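Local structure of small ribosomal subunit protein bS6 (Aquifex aeolicus, 2J5A) at residues Y10-A15 against W95-I100; A15-L20 against P57-N62; E47-R52 against Y66-F71. The protein probably binds 16S ribosomal RNA together with protein bS18, as a structural constituent of the small ribosomal subunit. One frame throughout, in Å; residues are numbered along the deposited sequence.

Contact 1: residues Y10-A15 against W95-I100; sequences YETVFA and WLNIQI. Unlike the reference sequence in segment 95-100: Ile98 (reference Phe).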
loop_
_atom_site.group_PDB
_atom_site.type_symbol
_atom_site.label_atom_id
_atom_site.label_comp_id
_atom_site.label_asym_id
_atom_site.label_seq_id
_atom_site.Cartn_x
_atom_site.Cartn_y
_atom_site.Cartn_z
ATOM N N TYR A 10 -7.424 -6.138 4.964
ATOM C CA TYR A 10 -6.160 -6.254 4.249
ATOM C C TYR A 10 -5.213 -5.162 4.681
ATOM O O TYR A 10 -5.625 -4.094 5.162
ATOM C CB TYR A 10 -6.377 -6.180 2.738
ATOM C CG TYR A 10 -7.325 -7.231 2.160
ATOM C CD1 TYR A 10 -6.862 -8.491 1.800
ATOM C CD2 TYR A 10 -8.683 -6.954 1.960
ATOM C CE1 TYR A 10 -7.721 -9.455 1.270
ATOM C CE2 TYR A 10 -9.538 -7.908 1.414
ATOM C CZ TYR A 10 -9.050 -9.160 1.086
ATOM O OH TYR A 10 -9.886 -10.127 0.545
ATOM N N GLU A 11 -3.934 -5.448 4.513
ATOM C CA GLU A 11 -2.881 -4.494 4.754
ATOM C C GLU A 11 -1.985 -4.490 3.530
ATOM O O GLU A 11 -1.658 -5.564 3.018
ATOM C CB GLU A 11 -2.079 -4.877 5.981
ATOM C CG GLU A 11 -0.989 -3.898 6.309
ATOM C CD GLU A 11 -0.373 -4.179 7.645
ATOM O OE1 GLU A 11 -1.075 -4.012 8.664
ATOM O OE2 GLU A 11 0.821 -4.563 7.679
ATOM N N THR A 12 -1.635 -3.283 3.060
ATOM C CA THR A 12 -0.750 -3.081 1.908
ATOM C C THR A 12 0.437 -2.235 2.356
ATOM O O THR A 12 0.275 -1.256 3.060
ATOM C CB THR A 12 -1.480 -2.349 0.758
ATOM O OG1 THR A 12 -2.583 -3.138 0.309
ATOM C CG2 THR A 12 -0.572 -2.069 -0.396
ATOM N N VAL A 13 1.621 -2.644 1.955
ATOM C CA VAL A 13 2.846 -1.912 2.190
ATOM C C VAL A 13 3.524 -1.817 0.834
ATOM O O VAL A 13 3.641 -2.818 0.134
ATOM C CB VAL A 13 3.800 -2.654 3.177
ATOM C CG1 VAL A 13 5.088 -1.882 3.380
ATOM C CG2 VAL A 13 3.136 -2.935 4.501
ATOM N N PHE A 14 3.965 -0.614 0.464
ATOM C CA PHE A 14 4.677 -0.413 -0.786
ATOM C C PHE A 14 5.799 0.617 -0.618
ATOM O O PHE A 14 5.773 1.452 0.309
ATOM C CB PHE A 14 3.713 -0.029 -1.912
ATOM C CG PHE A 14 2.994 1.266 -1.682
ATOM C CD1 PHE A 14 1.905 1.329 -0.842
ATOM C CD2 PHE A 14 3.439 2.449 -2.294
ATOM C CE1 PHE A 14 1.248 2.522 -0.634
ATOM C CE2 PHE A 14 2.786 3.647 -2.076
ATOM C CZ PHE A 14 1.698 3.685 -1.258
ATOM N N ALA A 15 6.785 0.515 -1.517
ATOM C CA ALA A 15 8.010 1.309 -1.479
ATOM C C ALA A 15 8.113 2.120 -2.755
ATOM O O ALA A 15 8.044 1.567 -3.849
ATOM C CB ALA A 15 9.233 0.410 -1.343
ATOM N N TRP A 95 5.923 -3.778 -3.480
ATOM C CA TRP A 95 4.526 -3.815 -3.052
ATOM C C TRP A 95 4.259 -5.147 -2.350
ATOM O O TRP A 95 4.814 -6.172 -2.733
ATOM C CB TRP A 95 3.570 -3.551 -4.237
ATOM C CG TRP A 95 3.728 -4.481 -5.374
ATOM C CD1 TRP A 95 2.946 -5.554 -5.655
ATOM C CD2 TRP A 95 4.756 -4.456 -6.377
ATOM N NE1 TRP A 95 3.413 -6.198 -6.775
ATOM C CE2 TRP A 95 4.525 -5.544 -7.236
ATOM C CE3 TRP A 95 5.842 -3.611 -6.635
ATOM C CZ2 TRP A 95 5.341 -5.826 -8.318
ATOM C CZ3 TRP A 95 6.663 -3.886 -7.740
ATOM C CH2 TRP A 95 6.403 -4.980 -8.565
ATOM N N LEU A 96 3.470 -5.111 -1.286
ATOM C CA LEU A 96 3.171 -6.297 -0.487
ATOM C C LEU A 96 1.735 -6.199 0.029
ATOM O O LEU A 96 1.347 -5.196 0.623
ATOM C CB LEU A 96 4.094 -6.403 0.711
ATOM C CG LEU A 96 5.598 -6.238 0.498
ATOM C CD1 LEU A 96 6.237 -5.931 1.833
ATOM C CD2 LEU A 96 6.232 -7.482 -0.158
ATOM N N ASN A 97 0.961 -7.248 -0.203
ATOM C CA ASN A 97 -0.409 -7.311 0.247
ATOM C C ASN A 97 -0.633 -8.505 1.165
ATOM O O ASN A 97 -0.226 -9.639 0.886
ATOM C CB ASN A 97 -1.331 -7.309 -0.960
ATOM C CG ASN A 97 -1.172 -6.037 -1.788
ATOM O OD1 ASN A 97 -1.751 -4.985 -1.468
ATOM N ND2 ASN A 97 -0.450 -6.147 -2.900
ATOM N N ILE A 98 -1.259 -8.211 2.290
ATOM C CA ILE A 98 -1.383 -9.120 3.413
ATOM C C ILE A 98 -2.874 -9.097 3.746
ATOM O O ILE A 98 -3.447 -8.026 3.845
ATOM C CB ILE A 98 -0.588 -8.522 4.616
ATOM C CG1 ILE A 98 0.925 -8.503 4.328
ATOM C CG2 ILE A 98 -0.883 -9.248 5.870
ATOM C CD1 ILE A 98 1.587 -7.102 4.391
ATOM N N GLN A 99 -3.505 -10.263 3.900
ATOM C CA GLN A 99 -4.818 -10.325 4.533
ATOM C C GLN A 99 -4.549 -10.370 6.018
ATOM O O GLN A 99 -3.638 -11.054 6.448
ATOM C CB GLN A 99 -5.635 -11.533 4.073
ATOM C CG GLN A 99 -7.131 -11.398 4.447
ATOM C CD GLN A 99 -7.990 -12.623 4.110
ATOM O OE1 GLN A 99 -7.577 -13.467 3.306
ATOM N NE2 GLN A 99 -9.170 -12.728 4.720
ATOM N N ILE A 100 -5.295 -9.588 6.789
ATOM C CA ILE A 100 -5.128 -9.536 8.240
ATOM C C ILE A 100 -6.462 -9.845 8.930
ATOM O O ILE A 100 -7.525 -9.886 8.288
ATOM C CB ILE A 100 -4.604 -8.153 8.738
ATOM C CG1 ILE A 100 -5.527 -7.005 8.305
ATOM C CG2 ILE A 100 -3.170 -7.900 8.239
ATOM C CD1 ILE A 100 -5.264 -5.718 9.009
#
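Thr12 OG1 reaches across to Asn97 OD1 in the tightest side-chain meeting of this antiparallel strand pair. The two side chains lie side by side and point the same way. Chi1 (-61°) puts Asn97 CG anti to the carbonyl carbon; the amide, turned by chi2 (-82°), offers OD1 to Thr12 OG1 at 2.7 Å, the donor tilted 18° from the carbonyl plane; Thr12 CG2 also presses on OD1 at 3.3 Å. The backbones fit just as closely. Glu11 N to Ile98 O (2.7 Å) and Ile98 N to Glu11 O close one hydrogen-bonded pair, Val13 with Leu96 closes the next, and the CA-H groups of Tyr10, Thr12, Trp95 and Asn97 point at carbonyl oxygens between them. Tyr10 crosses Gln99, its CE1 3.8 Å from Gln99 CG, on the same face as Thr12. The face with Glu11, Val13, Leu96 and Ile98 is looser and partly exposed: Val13 CB stands 4.3 Å from Leu96 CD1 and Val13 CG2 4.4 Å from Ile98 CD1, while the Glu11 carboxylate turns to Gln70. Helix 78-88 covers the opposite face, touching Tyr10 through Pro79, Thr12 through Leu82 and Trp95 through Leu86; a sodium ion lies about 4 Å from the nearest atom of the Trp95 side chain. Strand 92-100 is outermost in the four-stranded sheet, and strand 8-16 lies inside it, bonded on its other side to strand 63-73.

Contact 2: residues A15-L20 against P57-N62; sequences AVKPTL and PIQKFN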
loop_
_atom_site.group_PDB
_atom_site.type_symbol
_atom_site.label_atom_id
_atom_site.label_comp_id
_atom_site.label_asym_id
_atom_site.label_seq_id
_atom_site.Cartn_x
_atom_site.Cartn_y
_atom_site.Cartn_z
ATOM N N ALA A 15 6.785 0.515 -1.517
ATOM C CA ALA A 15 8.010 1.309 -1.479
ATOM C C ALA A 15 8.113 2.120 -2.755
ATOM O O ALA A 15 8.044 1.567 -3.849
ATOM C CB ALA A 15 9.233 0.410 -1.343
ATOM N N VAL A 16 8.261 3.435 -2.601
ATOM C CA VAL A 16 8.324 4.381 -3.729
ATOM C C VAL A 16 9.784 4.742 -4.022
ATOM O O VAL A 16 10.573 4.924 -3.091
ATOM C CB VAL A 16 7.537 5.652 -3.396
ATOM C CG1 VAL A 16 7.711 6.698 -4.470
ATOM C CG2 VAL A 16 6.076 5.312 -3.166
ATOM N N LYS A 17 10.148 4.852 -5.304
ATOM C CA LYS A 17 11.559 5.080 -5.648
ATOM C C LYS A 17 12.012 6.429 -5.074
ATOM O O LYS A 17 11.200 7.359 -4.955
ATOM C CB LYS A 17 11.874 4.911 -7.156
ATOM C CG LYS A 17 11.177 5.859 -8.099
ATOM C CD LYS A 17 11.729 5.761 -9.551
ATOM C CE LYS A 17 11.588 4.364 -10.180
ATOM N NZ LYS A 17 11.146 4.405 -11.647
ATOM N N PRO A 18 13.273 6.500 -4.616
ATOM C CA PRO A 18 13.735 7.660 -3.835
ATOM C C PRO A 18 14.016 8.955 -4.616
ATOM O O PRO A 18 14.401 9.926 -4.001
ATOM C CB PRO A 18 15.029 7.148 -3.174
ATOM C CG PRO A 18 15.539 6.109 -4.098
ATOM C CD PRO A 18 14.328 5.487 -4.773
ATOM N N THR A 19 13.826 8.961 -5.932
ATOM C CA THR A 19 14.077 10.131 -6.784
ATOM C C THR A 19 12.847 11.032 -6.958
ATOM O O THR A 19 12.937 12.074 -7.612
ATOM C CB THR A 19 14.506 9.695 -8.196
ATOM O OG1 THR A 19 13.408 9.023 -8.845
ATOM C CG2 THR A 19 15.723 8.769 -8.149
ATOM N N LEU A 20 11.696 10.616 -6.428
ATOM C CA LEU A 20 10.524 11.475 -6.375
ATOM C C LEU A 20 10.695 12.453 -5.221
ATOM O O LEU A 20 11.274 12.111 -4.209
ATOM C CB LEU A 20 9.236 10.653 -6.142
ATOM C CG LEU A 20 8.507 10.001 -7.327
ATOM C CD1 LEU A 20 9.419 9.163 -8.189
ATOM C CD2 LEU A 20 7.364 9.156 -6.807
ATOM N N PRO A 57 19.388 -3.942 -3.170
ATOM C CA PRO A 57 18.984 -2.898 -4.128
ATOM C C PRO A 57 17.861 -3.299 -5.076
ATOM O O PRO A 57 17.679 -4.479 -5.338
ATOM C CB PRO A 57 20.266 -2.655 -4.934
ATOM C CG PRO A 57 21.009 -3.964 -4.838
ATOM C CD PRO A 57 20.773 -4.387 -3.418
ATOM N N ILE A 58 17.133 -2.309 -5.588
ATOM C CA ILE A 58 16.025 -2.543 -6.509
ATOM C C ILE A 58 16.044 -1.494 -7.617
ATOM O O ILE A 58 15.808 -0.319 -7.356
ATOM C CB ILE A 58 14.661 -2.465 -5.772
ATOM C CG1 ILE A 58 14.514 -3.618 -4.767
ATOM C CG2 ILE A 58 13.505 -2.453 -6.781
ATOM C CD1 ILE A 58 13.260 -3.530 -3.922
ATOM N N GLN A 59 16.298 -1.926 -8.850
ATOM C CA GLN A 59 16.556 -1.015 -9.971
ATOM C C GLN A 59 17.690 -0.027 -9.654
ATOM O O GLN A 59 17.613 1.138 -10.020
ATOM C CB GLN A 59 15.293 -0.240 -10.375
ATOM C CG GLN A 59 14.064 -1.086 -10.670
ATOM C CD GLN A 59 12.897 -0.232 -11.154
ATOM O OE1 GLN A 59 13.077 0.666 -11.986
ATOM N NE2 GLN A 59 11.695 -0.498 -10.624
ATOM N N LYS A 60 18.729 -0.514 -8.983
ATOM C CA LYS A 60 19.903 0.287 -8.614
ATOM C C LYS A 60 19.624 1.340 -7.532
ATOM O O LYS A 60 20.326 2.353 -7.453
ATOM C CB LYS A 60 20.540 0.967 -9.843
ATOM C CG LYS A 60 21.088 0.012 -10.920
ATOM C CD LYS A 60 21.861 0.783 -12.018
ATOM C CE LYS A 60 23.038 1.602 -11.422
ATOM N NZ LYS A 60 24.106 1.943 -12.417
ATOM N N PHE A 61 18.614 1.092 -6.701
ATOM C CA PHE A 61 18.272 1.973 -5.592
ATOM C C PHE A 61 18.589 1.260 -4.304
ATOM O O PHE A 61 18.405 0.066 -4.205
ATOM C CB PHE A 61 16.794 2.341 -5.636
ATOM C CG PHE A 61 16.427 3.199 -6.799
ATOM C CD1 PHE A 61 16.929 4.487 -6.900
ATOM C CD2 PHE A 61 15.582 2.731 -7.794
ATOM C CE1 PHE A 61 16.597 5.300 -7.973
ATOM C CE2 PHE A 61 15.248 3.526 -8.873
ATOM C CZ PHE A 61 15.753 4.817 -8.967
ATOM N N ASN A 62 19.090 2.004 -3.324
ATOM C CA ASN A 62 19.473 1.447 -2.024
ATOM C C ASN A 62 18.553 1.905 -0.919
ATOM O O ASN A 62 18.648 1.405 0.191
ATOM C CB ASN A 62 20.895 1.893 -1.652
ATOM C CG ASN A 62 21.931 1.435 -2.651
ATOM O OD1 ASN A 62 21.936 0.274 -3.072
ATOM N ND2 ASN A 62 22.829 2.345 -3.028
#
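Pro18 overlaps the ring of Phe61, its CD lying 3.9 Å from the ring centroid and 26° off the normal, a CH-pi contact set toward the rim. CG of the proline joins in: it and CD both come to 3.5 Å from Phe61 CD1. Lys17 CB sits over the same face at the far rim, 4.0 Å from Phe61 CE2, and the aliphatic chain crosses the ring obliquely, with CE again close to CE2. Thr19 CG2 meets Phe61 CE1 at 3.6 Å, the two side chains crossing at about a right angle. Three successive residues thus share one aromatic ring; chi1 (-68°) sets Phe61 CG, where that ring begins, anti to the carbonyl carbon. Their curvature comes from a type I beta turn, Lys17 to Leu20, by which the chain leaves the end of strand 8-16 on its way to helix 22-38. Phe61 is placed by a second turn: Ile58 and Phe61 exchange both backbone bonds, and Gln59 and Lys60, each with positive phi, fill the corner as in a type I' hairpin turn between strands 41-53 and 63-73. No hydrogen bond joins the two turns. Lys17 NZ passes Gln59 OE1 at 4.2 Å, too far to bond, and gives its hydrogen bond to Glu90 O; Gln59 leans on Ile93 of strand 92-100.

Contact 3: residues E47-R52 against Y66-F71; sequences EDWGMR and YFLVQF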
loop_
_atom_site.group_PDB
_atom_site.type_symbol
_atom_site.label_atom_id
_atom_site.label_comp_id
_atom_site.label_asym_id
_atom_site.label_seq_id
_atom_site.Cartn_x
_atom_site.Cartn_y
_atom_site.Cartn_z
ATOM N N GLU A 47 0.162 4.454 7.858
ATOM C CA GLU A 47 1.447 4.839 8.445
ATOM C C GLU A 47 2.385 5.300 7.311
ATOM O O GLU A 47 2.443 4.676 6.235
ATOM C CB GLU A 47 2.087 3.641 9.183
ATOM C CG GLU A 47 1.656 3.470 10.642
ATOM C CD GLU A 47 2.008 2.122 11.259
ATOM O OE1 GLU A 47 2.558 1.216 10.575
ATOM O OE2 GLU A 47 1.709 1.953 12.464
ATOM N N ASP A 48 3.123 6.377 7.576
ATOM C CA ASP A 48 4.230 6.799 6.752
ATOM C C ASP A 48 5.490 6.383 7.475
ATOM O O ASP A 48 5.704 6.773 8.608
ATOM C CB ASP A 48 4.204 8.302 6.586
ATOM C CG ASP A 48 5.220 8.807 5.590
ATOM O OD1 ASP A 48 6.232 8.118 5.295
ATOM O OD2 ASP A 48 4.989 9.931 5.114
ATOM N N TRP A 49 6.310 5.569 6.832
ATOM C CA TRP A 49 7.514 5.048 7.446
ATOM C C TRP A 49 8.741 5.796 6.958
ATOM O O TRP A 49 9.853 5.463 7.346
ATOM C CB TRP A 49 7.637 3.535 7.171
ATOM C CG TRP A 49 6.788 2.783 8.101
ATOM C CD1 TRP A 49 5.454 2.521 7.966
ATOM C CD2 TRP A 49 7.175 2.251 9.370
ATOM N NE1 TRP A 49 4.991 1.858 9.064
ATOM C CE2 TRP A 49 6.025 1.672 9.944
ATOM C CE3 TRP A 49 8.382 2.215 10.084
ATOM C CZ2 TRP A 49 6.044 1.053 11.184
ATOM C CZ3 TRP A 49 8.397 1.605 11.316
ATOM C CH2 TRP A 49 7.236 1.030 11.853
ATOM N N GLY A 50 8.545 6.807 6.108
ATOM C CA GLY A 50 9.653 7.583 5.605
ATOM C C GLY A 50 10.670 6.796 4.812
ATOM O O GLY A 50 10.403 5.684 4.335
ATOM N N MET A 51 11.848 7.397 4.651
ATOM C CA MET A 51 12.926 6.809 3.854
ATOM C C MET A 51 13.582 5.690 4.637
ATOM O O MET A 51 13.904 5.858 5.822
ATOM C CB MET A 51 13.973 7.872 3.480
ATOM C CG MET A 51 13.425 9.060 2.699
ATOM S SD MET A 51 12.523 8.607 1.178
ATOM C CE MET A 51 13.762 7.728 0.230
ATOM N N ARG A 52 13.750 4.544 3.994
ATOM C CA ARG A 52 14.372 3.393 4.622
ATOM C C ARG A 52 15.398 2.791 3.696
ATOM O O ARG A 52 15.201 2.756 2.486
ATOM C CB ARG A 52 13.346 2.320 4.951
ATOM C CG ARG A 52 12.435 2.684 6.071
ATOM C CD ARG A 52 11.354 1.637 6.273
ATOM N NE ARG A 52 11.849 0.419 6.917
ATOM C CZ ARG A 52 12.082 0.296 8.221
ATOM N NH1 ARG A 52 11.889 1.327 9.048
ATOM N NH2 ARG A 52 12.520 -0.863 8.708
ATOM N N TYR A 66 8.595 4.226 2.219
ATOM C CA TYR A 66 7.639 3.210 2.616
ATOM C C TYR A 66 6.389 3.805 3.192
ATOM O O TYR A 66 6.455 4.617 4.110
ATOM C CB TYR A 66 8.243 2.262 3.662
ATOM C CG TYR A 66 9.089 1.141 3.092
ATOM C CD1 TYR A 66 10.441 1.318 2.877
ATOM C CD2 TYR A 66 8.542 -0.084 2.795
ATOM C CE1 TYR A 66 11.236 0.304 2.364
ATOM C CE2 TYR A 66 9.325 -1.112 2.290
ATOM C CZ TYR A 66 10.677 -0.902 2.082
ATOM O OH TYR A 66 11.470 -1.897 1.590
ATOM N N PHE A 67 5.250 3.368 2.649
ATOM C CA PHE A 67 3.935 3.656 3.194
ATOM C C PHE A 67 3.209 2.340 3.518
ATOM O O PHE A 67 3.471 1.311 2.911
ATOM C CB PHE A 67 3.071 4.460 2.206
ATOM C CG PHE A 67 3.613 5.825 1.860
ATOM C CD1 PHE A 67 3.451 6.893 2.729
ATOM C CD2 PHE A 67 4.235 6.056 0.639
ATOM C CE1 PHE A 67 3.919 8.124 2.421
ATOM C CE2 PHE A 67 4.705 7.318 0.320
ATOM C CZ PHE A 67 4.560 8.351 1.225
ATOM N N LEU A 68 2.253 2.416 4.443
ATOM C CA LEU A 68 1.427 1.281 4.860
ATOM C C LEU A 68 -0.003 1.753 4.994
ATOM O O LEU A 68 -0.248 2.801 5.600
ATOM C CB LEU A 68 1.903 0.731 6.222
ATOM C CG LEU A 68 1.207 -0.499 6.831
ATOM C CD1 LEU A 68 2.172 -1.207 7.761
ATOM C CD2 LEU A 68 -0.120 -0.167 7.551
ATOM N N VAL A 69 -0.936 0.971 4.442
ATOM C CA VAL A 69 -2.375 1.258 4.560
ATOM C C VAL A 69 -3.155 -0.044 4.877
ATOM O O VAL A 69 -2.850 -1.125 4.353
ATOM C CB VAL A 69 -2.923 2.026 3.299
ATOM C CG1 VAL A 69 -3.041 1.130 2.102
ATOM C CG2 VAL A 69 -4.282 2.708 3.596
ATOM N N GLN A 70 -4.106 0.061 5.796
ATOM C CA GLN A 70 -5.038 -1.026 6.068
ATOM C C GLN A 70 -6.404 -0.599 5.595
ATOM O O GLN A 70 -6.754 0.603 5.612
ATOM C CB GLN A 70 -5.100 -1.406 7.547
ATOM C CG GLN A 70 -3.756 -1.744 8.168
ATOM C CD GLN A 70 -3.878 -2.034 9.644
ATOM O OE1 GLN A 70 -4.744 -1.482 10.317
ATOM N NE2 GLN A 70 -3.019 -2.921 10.156
ATOM N N PHE A 71 -7.152 -1.578 5.120
ATOM C CA PHE A 71 -8.455 -1.314 4.554
ATOM C C PHE A 71 -9.334 -2.556 4.646
ATOM O O PHE A 71 -8.842 -3.670 4.876
ATOM C CB PHE A 71 -8.330 -0.802 3.112
ATOM C CG PHE A 71 -7.789 -1.818 2.128
ATOM C CD1 PHE A 71 -6.424 -1.981 1.958
ATOM C CD2 PHE A 71 -8.648 -2.572 1.344
ATOM C CE1 PHE A 71 -5.918 -2.906 1.046
ATOM C CE2 PHE A 71 -8.160 -3.512 0.428
ATOM C CZ PHE A 71 -6.781 -3.670 0.278
#
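Tyr66 packs against Trp49 and Arg52. Its CB meets Trp49 CB at 3.8 Å; CG comes next, 3.9 Å from Arg52 CD. CD1 is closer, 3.5 Å from Arg52 CD, with Arg52 CB beside it; CE1 still touches Arg52 CB at 3.9 Å, and the OH at the tip bonds to Arg94. The guanidinium plane stands 88° from the ring, with CD1 near the guanidinium edge. Behind this packing is a G1 beta bulge: Trp49 N donates to Tyr66 O and Tyr66 N to Gly50 O (3.1 Å), putting two residues opposite one, with Gly50, at positive phi, in the glycine-favouring second position. Asp48 steadies the bend through an Asx turn, OD1 accepting Gly50 N at 2.8 Å. Its OD2 lies 3.4 Å from Phe67 CE1 and forms salt bridges with Arg65 and Lys26, charges that would favour the ionised carboxylate. Beyond the bulge the pairing is regular, Glu47 and Leu68 bonding in both directions. The Glu47 side chain lies alongside Leu68, OE1 by Leu68 CD1; OE1 takes the indole NE1-H of Trp49 (2.9 Å) in the indole plane, the N-H arriving from above the carboxylate plane, and OE2 bonds to Tyr45 OH. Helix 22-38 covers the sheet face that carries Asp48 and Phe67, where Phe67 stacks on Phe29. Strand 41-53 is the outer member of this hairpin, whereas strand 63-73 continues inward to strand 8-16.

From the N terminus, strand 8-16 enters contact 1 first, but its partner 95-100 comes last, so this contact closes the longest loop and encloses both others. Contact 2 starts at Ala15, the residue it shares with contact 1, and joins the exit of that strand to the hairpin loop 57-62. Contact 3 then zips the hairpin around that loop; contacts 2 and 3 therefore cross along the chain. Contacts 1 and 3 meet side by side through Thr12 N to Val69 O, giving the order 41-53, 63-73, 8-16, 92-100, which, with helices 22-38 and 78-88, is the ferredoxin-like fold. Pro18 on Met51 links contacts 2 and 3.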